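Local structure of cytochrome P450 RhF (Acinetobacter radioresistens, 6RO8) at residues A[153-158]-A[396-401]; A[282-287]-A[412-417]. The protein probably acts as a heme-dependent monooxygenase, here as the heme domain of a longer protein that also carries iron-sulfur and flavin reductase regions. All coordinates share one frame; numbering follows the deposited sequence.

Contact 1 (153-158 with 396-401) and contact 2 (282-287 with 412-417) have centres about 20 Å apart, on the same side of the chain's centre. Their segments alternate along the chain: 153-158, 282-287, 396-401, 412-417. Contact 1 joins the ends of helices 134-155 and 384-401. Contact 2 joins helix 273-288 to the loop between strands 406-407 and 427-429. The two meet through leucines, where Leu398 CD1 lies 3.5 Å from Leu283 CD2. Strand 160-162, just after contact 1, shares a small sheet with both strands that flank the loop of contact 2. Contact 1 thus ties two helices of the P450 domain together, and contact 2 ties a third to the C-terminal loop; both lie away from the annotated heme-binding residues.

Contact 1 of 2, residues A[153-158]-A[396-401]; sequences DGFIYK and EELSRR
Ile156 and Arg401 mark the nearest backbone approach, with Ile156 CA 8.5 Å from Arg401 CA, where the end of helix 134-155 comes up to the end of helix 384-401. Side chains bridge this gap. Arg401 reaches across and crosses Asp153 at about a right angle. Asp153 OD1 accepts bonds from both terminal nitrogens of the guanidinium: Arg401 NH2 donates at 2.9 Å to Asp153 OD1, and a second, weak bond comes from Arg401 NH1. NH2 meets OD1 nearly along its C-O axis, with OD1 tilted from the guanidinium plane. The carboxylate and guanidinium planes stand 60° apart, and OD1 alone takes both bonds, so this is not the flat two-oxygen pairing. The Arg401 chain bends at chi3 (47°), which turns the guanidinium toward both acidic partners.

In P450 nomenclature these are the D and L helices, members of the conserved helical bundle. A type I turn from Phe155 to Lys158 ends the first segment and leads toward strand 160-162.

The second partner of Arg401 is Glu397, one helical turn back. Arg401 NH1 gives a nearly straight bond of 2.8 Å to Glu397 OE1, which lies in the guanidinium plane. This bond is consistent with Glu397 orienting Arg401 toward Asp153. Glu397 is buried and also rests on Val148, Arg149 and Val152 of helix 134-155. Glu397 OE2 takes weak bonds from Arg400, and Glu396 joins the same salt-bridge network. Asp153 OD1 and Glu397 OE1 remain 5.7 Å apart, and the arginine between them probably offsets their like charges.

Ile156 CG2 touches the guanidinium obliquely, 4.2 Å from Arg401 NH2. Beside the charged groups the contact is apolar: Leu398 CD2 meets the edge of the Phe155 ring, 4.4 Å from Phe155 CZ. Leu163 of helix 163-168 touches both Phe155 and Leu398.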
loop_
_atom_site.group_PDB
_atom_site.type_symbol
_atom_site.label_atom_id
_atom_site.label_comp_id
_atom_site.label_asym_id
_atom_site.label_seq_id
_atom_site.Cartn_x
_atom_site.Cartn_y
_atom_site.Cartn_z
ATOM N N ASP A 153 -7.569 18.585 -17.924
ATOM C CA ASP A 153 -8.335 19.489 -18.771
ATOM C C ASP A 153 -9.313 20.280 -17.918
ATOM O O ASP A 153 -9.574 21.459 -18.182
ATOM C CB ASP A 153 -9.072 18.713 -19.867
ATOM C CG ASP A 153 -8.193 18.418 -21.084
ATOM O OD1 ASP A 153 -7.075 18.979 -21.183
ATOM O OD2 ASP A 153 -8.626 17.615 -21.945
ATOM N N GLY A 154 -9.806 19.661 -16.846
ATOM C CA GLY A 154 -10.821 20.305 -16.035
ATOM C C GLY A 154 -10.268 21.388 -15.129
ATOM O O GLY A 154 -10.906 22.421 -14.927
ATOM N N PHE A 155 -9.091 21.176 -14.561
ATOM C CA PHE A 155 -8.616 22.098 -13.543
ATOM C C PHE A 155 -7.443 22.956 -13.991
ATOM O O PHE A 155 -7.055 23.871 -13.254
ATOM C CB PHE A 155 -8.264 21.334 -12.247
ATOM C CG PHE A 155 -7.050 20.430 -12.334
ATOM C CD1 PHE A 155 -5.760 20.949 -12.305
ATOM C CD2 PHE A 155 -7.201 19.050 -12.345
ATOM C CE1 PHE A 155 -4.652 20.113 -12.336
ATOM C CE2 PHE A 155 -6.093 18.211 -12.377
ATOM C CZ PHE A 155 -4.818 18.743 -12.365
ATOM N N ILE A 156 -6.881 22.708 -15.175
ATOM C CA ILE A 156 -5.703 23.442 -15.602
ATOM C C ILE A 156 -5.971 24.942 -15.604
ATOM O O ILE A 156 -5.056 25.735 -15.364
ATOM C CB ILE A 156 -5.275 22.935 -16.991
ATOM C CG1 ILE A 156 -4.053 23.677 -17.540
ATOM C CG2 ILE A 156 -6.418 23.106 -17.983
ATOM C CD1 ILE A 156 -2.872 23.649 -16.636
ATOM N N TYR A 157 -7.225 25.351 -15.819
ATOM C CA TYR A 157 -7.543 26.772 -15.883
ATOM C C TYR A 157 -7.410 27.457 -14.523
ATOM O O TYR A 157 -7.189 28.670 -14.468
ATOM C CB TYR A 157 -8.956 26.956 -16.430
ATOM C CG TYR A 157 -9.996 26.766 -15.360
ATOM C CD1 TYR A 157 -10.410 25.497 -14.990
ATOM C CD2 TYR A 157 -10.542 27.856 -14.693
ATOM C CE1 TYR A 157 -11.352 25.319 -13.999
ATOM C CE2 TYR A 157 -11.477 27.689 -13.701
ATOM C CZ TYR A 157 -11.882 26.421 -13.353
ATOM O OH TYR A 157 -12.822 26.260 -12.357
ATOM N N LYS A 158 -7.562 26.721 -13.424
ATOM C CA LYS A 158 -7.488 27.334 -12.101
ATOM C C LYS A 158 -6.062 27.781 -11.783
ATOM O O LYS A 158 -5.083 27.250 -12.309
ATOM C CB LYS A 158 -7.957 26.361 -11.013
ATOM C CG LYS A 158 -9.225 25.594 -11.338
ATOM C CD LYS A 158 -9.787 24.910 -10.102
ATOM C CE LYS A 158 -10.797 23.829 -10.466
ATOM N NZ LYS A 158 -11.368 23.158 -9.260
ATOM N N GLU A 396 4.157 12.672 -15.954
ATOM C CA GLU A 396 4.370 13.113 -17.325
ATOM C C GLU A 396 3.365 14.191 -17.694
ATOM O O GLU A 396 3.743 15.270 -18.164
ATOM C CB GLU A 396 4.283 11.933 -18.300
ATOM C CG GLU A 396 4.928 12.197 -19.685
ATOM C CD GLU A 396 3.997 12.945 -20.639
ATOM O OE1 GLU A 396 2.785 12.945 -20.339
ATOM O OE2 GLU A 396 4.465 13.533 -21.670
ATOM N N GLU A 397 2.073 13.921 -17.461
ATOM C CA GLU A 397 1.035 14.876 -17.838
ATOM C C GLU A 397 1.262 16.211 -17.147
ATOM O O GLU A 397 1.281 17.267 -17.795
ATOM C CB GLU A 397 -0.353 14.320 -17.507
ATOM C CG GLU A 397 -1.544 15.129 -18.086
ATOM C CD GLU A 397 -1.704 14.935 -19.603
ATOM O OE1 GLU A 397 -2.468 15.711 -20.246
ATOM O OE2 GLU A 397 -1.061 14.005 -20.159
ATOM N N LEU A 398 1.492 16.170 -15.834
ATOM C CA LEU A 398 1.645 17.393 -15.054
ATOM C C LEU A 398 2.902 18.164 -15.440
ATOM O O LEU A 398 2.856 19.386 -15.604
ATOM C CB LEU A 398 1.673 17.060 -13.563
ATOM C CG LEU A 398 0.308 16.766 -12.948
ATOM C CD1 LEU A 398 0.460 16.176 -11.546
ATOM C CD2 LEU A 398 -0.524 18.025 -12.931
ATOM N N SER A 399 4.039 17.479 -15.558
ATOM C CA SER A 399 5.274 18.178 -15.887
ATOM C C SER A 399 5.293 18.646 -17.329
ATOM O O SER A 399 6.007 19.602 -17.650
ATOM C CB SER A 399 6.474 17.279 -15.615
ATOM O OG SER A 399 6.438 16.150 -16.471
ATOM N N ARG A 400 4.515 18.000 -18.194
ATOM C CA ARG A 400 4.433 18.428 -19.585
ATOM C C ARG A 400 3.626 19.707 -19.719
ATOM O O ARG A 400 4.046 20.655 -20.395
ATOM C CB ARG A 400 3.803 17.333 -20.438
ATOM C CG ARG A 400 3.989 17.546 -21.903
ATOM C CD ARG A 400 3.404 16.398 -22.689
ATOM N NE ARG A 400 1.961 16.521 -22.844
ATOM C CZ ARG A 400 1.095 15.634 -22.375
ATOM N NH1 ARG A 400 1.541 14.570 -21.727
ATOM N NH2 ARG A 400 -0.213 15.809 -22.550
ATOM N N ARG A 401 2.465 19.755 -19.071
ATOM C CA ARG A 401 1.518 20.830 -19.306
ATOM C C ARG A 401 1.559 21.920 -18.247
ATOM O O ARG A 401 1.075 23.029 -18.504
ATOM C CB ARG A 401 0.107 20.254 -19.408
ATOM C CG ARG A 401 0.011 19.174 -20.461
ATOM C CD ARG A 401 -1.344 18.545 -20.464
ATOM N NE ARG A 401 -2.399 19.546 -20.435
ATOM C CZ ARG A 401 -3.691 19.248 -20.416
ATOM N NH1 ARG A 401 -4.057 17.969 -20.413
ATOM N NH2 ARG A 401 -4.607 20.215 -20.393
#

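Contact 2 of 2, residues A[282-287]-A[412-417]; sequences ALKLLL and FTYLAN
Lys284 reaches from helix 273-288 to Phe412 and Tyr414. Its CB points toward the 412-417 loop. CG stands anti to the backbone N (chi1 178°), and the chain then runs extended through CD, which carries the lysine straight out from the helix. CB and CG only span the gap. CD is the first atom to meet the loop, at the rim of the Phe412 ring, with Lys284 CD 3.9 Å from Phe412 CE1. CE goes furthest onto the ring. It sits over the centre of one face, with Lys284 CE 3.6 Å from the centroid of the Phe412 ring and only 7° off its normal. This is a CH-pi contact, and all six ring carbons lie at similar distances from CE. The same methylene also touches the phenol of Tyr414, with Lys284 CE 3.4 Å from Tyr414 OH.

At chi4 (-53°) the chain bends, and NZ rises away from the ring. Lys284 NZ is 4.9 Å from the Phe412 ring centroid and still over the face, which makes a cation-pi interaction. The methylene, not the amine, is in close touch with the ring. Lys284 NZ lies 3.9 Å from Tyr414 OH.

Tyr414 has a further cation-pi partner in Arg421. Further along the loop, Asn417 OD1 accepts the backbone N-H of Ser419 in an Asx turn.

Helix 273-288 is the C-terminal half of the long helix that P450 nomenclature letters after H. Lys284 comes off its loop-facing side and also touches Leu426, while Leu283 and Leu286 pack on helix 384-401, Leu285 on helix 303-314. Phe412 and Tyr414 approach from the loop linking strands 406-407 and 427-429.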
loop_
_atom_site.group_PDB
_atom_site.type_symbol
_atom_site.label_atom_id
_atom_site.label_comp_id
_atom_site.label_asym_id
_atom_site.label_seq_id
_atom_site.Cartn_x
_atom_site.Cartn_y
_atom_site.Cartn_z
ATOM N N ALA A 282 5.088 10.960 -4.521
ATOM C CA ALA A 282 6.061 11.244 -5.569
ATOM C C ALA A 282 5.969 12.689 -6.034
ATOM O O ALA A 282 6.993 13.369 -6.158
ATOM C CB ALA A 282 5.867 10.273 -6.734
ATOM N N LEU A 283 4.750 13.172 -6.293
ATOM C CA LEU A 283 4.575 14.560 -6.703
ATOM C C LEU A 283 5.019 15.517 -5.605
ATOM O O LEU A 283 5.647 16.547 -5.891
ATOM C CB LEU A 283 3.121 14.830 -7.081
ATOM C CG LEU A 283 2.648 14.208 -8.380
ATOM C CD1 LEU A 283 1.143 14.088 -8.371
ATOM C CD2 LEU A 283 3.093 15.044 -9.545
ATOM N N LYS A 284 4.704 15.192 -4.342
ATOM C CA LYS A 284 5.186 16.004 -3.225
ATOM C C LYS A 284 6.717 16.069 -3.212
ATOM O O LYS A 284 7.301 17.146 -3.059
ATOM C CB LYS A 284 4.639 15.441 -1.910
ATOM C CG LYS A 284 5.085 16.129 -0.620
ATOM C CD LYS A 284 4.248 15.614 0.559
ATOM C CE LYS A 284 4.790 16.106 1.891
ATOM N NZ LYS A 284 6.244 15.797 2.022
ATOM N N LEU A 285 7.374 14.919 -3.380
ATOM C CA LEU A 285 8.831 14.860 -3.406
ATOM C C LEU A 285 9.408 15.677 -4.552
ATOM O O LEU A 285 10.278 16.531 -4.341
ATOM C CB LEU A 285 9.278 13.411 -3.541
ATOM C CG LEU A 285 9.723 12.634 -2.322
ATOM C CD1 LEU A 285 10.175 11.272 -2.794
ATOM C CD2 LEU A 285 10.846 13.373 -1.630
ATOM N N LEU A 286 8.950 15.415 -5.782
ATOM C CA LEU A 286 9.564 16.021 -6.957
ATOM C C LEU A 286 9.219 17.497 -7.101
ATOM O O LEU A 286 10.040 18.266 -7.611
ATOM C CB LEU A 286 9.155 15.251 -8.222
ATOM C CG LEU A 286 9.419 13.733 -8.231
ATOM C CD1 LEU A 286 8.602 13.015 -9.322
ATOM C CD2 LEU A 286 10.915 13.367 -8.358
ATOM N N LEU A 287 8.020 17.913 -6.685
ATOM C CA LEU A 287 7.640 19.320 -6.776
ATOM C C LEU A 287 8.391 20.181 -5.782
ATOM O O LEU A 287 8.410 21.415 -5.936
ATOM C CB LEU A 287 6.138 19.494 -6.554
ATOM C CG LEU A 287 5.254 19.177 -7.757
ATOM C CD1 LEU A 287 3.836 19.610 -7.471
ATOM C CD2 LEU A 287 5.760 19.858 -8.989
ATOM N N PHE A 412 0.855 19.349 6.007
ATOM C CA PHE A 412 0.505 18.032 5.487
ATOM C C PHE A 412 0.041 17.138 6.626
ATOM O O PHE A 412 0.702 17.052 7.664
ATOM C CB PHE A 412 1.686 17.386 4.762
ATOM C CG PHE A 412 2.053 18.079 3.496
ATOM C CD1 PHE A 412 1.341 17.840 2.332
ATOM C CD2 PHE A 412 3.094 18.988 3.469
ATOM C CE1 PHE A 412 1.667 18.481 1.165
ATOM C CE2 PHE A 412 3.419 19.635 2.311
ATOM C CZ PHE A 412 2.712 19.375 1.150
ATOM N N THR A 413 -1.087 16.472 6.428
ATOM C CA THR A 413 -1.625 15.555 7.417
ATOM C C THR A 413 -1.632 14.138 6.850
ATOM O O THR A 413 -1.703 13.941 5.629
ATOM C CB THR A 413 -3.034 16.010 7.865
ATOM O OG1 THR A 413 -3.983 15.834 6.807
ATOM C CG2 THR A 413 -3.004 17.478 8.249
ATOM N N TYR A 414 -1.515 13.151 7.742
ATOM C CA TYR A 414 -1.487 11.741 7.362
ATOM C C TYR A 414 -2.466 10.968 8.223
ATOM O O TYR A 414 -2.462 11.100 9.453
ATOM C CB TYR A 414 -0.074 11.134 7.489
ATOM C CG TYR A 414 0.938 11.883 6.655
ATOM C CD1 TYR A 414 1.571 13.018 7.157
ATOM C CD2 TYR A 414 1.227 11.491 5.355
ATOM C CE1 TYR A 414 2.472 13.730 6.406
ATOM C CE2 TYR A 414 2.135 12.207 4.586
ATOM C CZ TYR A 414 2.754 13.330 5.118
ATOM O OH TYR A 414 3.655 14.062 4.375
ATOM N N LEU A 415 -3.304 10.167 7.571
ATOM C CA LEU A 415 -4.140 9.201 8.280
ATOM C C LEU A 415 -3.280 8.309 9.167
ATOM O O LEU A 415 -2.386 7.604 8.687
ATOM C CB LEU A 415 -4.922 8.348 7.278
ATOM C CG LEU A 415 -6.048 7.531 7.912
ATOM C CD1 LEU A 415 -7.200 8.447 8.381
ATOM C CD2 LEU A 415 -6.536 6.459 6.942
ATOM N N ALA A 416 -3.532 8.353 10.469
ATOM C CA ALA A 416 -2.653 7.667 11.411
ATOM C C ALA A 416 -2.869 6.164 11.304
ATOM O O ALA A 416 -3.943 5.655 11.630
ATOM C CB ALA A 416 -2.900 8.160 12.829
ATOM N N ASN A 417 -1.855 5.460 10.815
ATOM C CA ASN A 417 -1.890 4.011 10.715
ATOM C C ASN A 417 -0.435 3.555 10.656
ATOM O O ASN A 417 0.483 4.372 10.670
ATOM C CB ASN A 417 -2.733 3.560 9.510
ATOM C CG ASN A 417 -2.005 3.742 8.183
ATOM O OD1 ASN A 417 -1.467 2.779 7.616
ATOM N ND2 ASN A 417 -1.965 4.968 7.695
#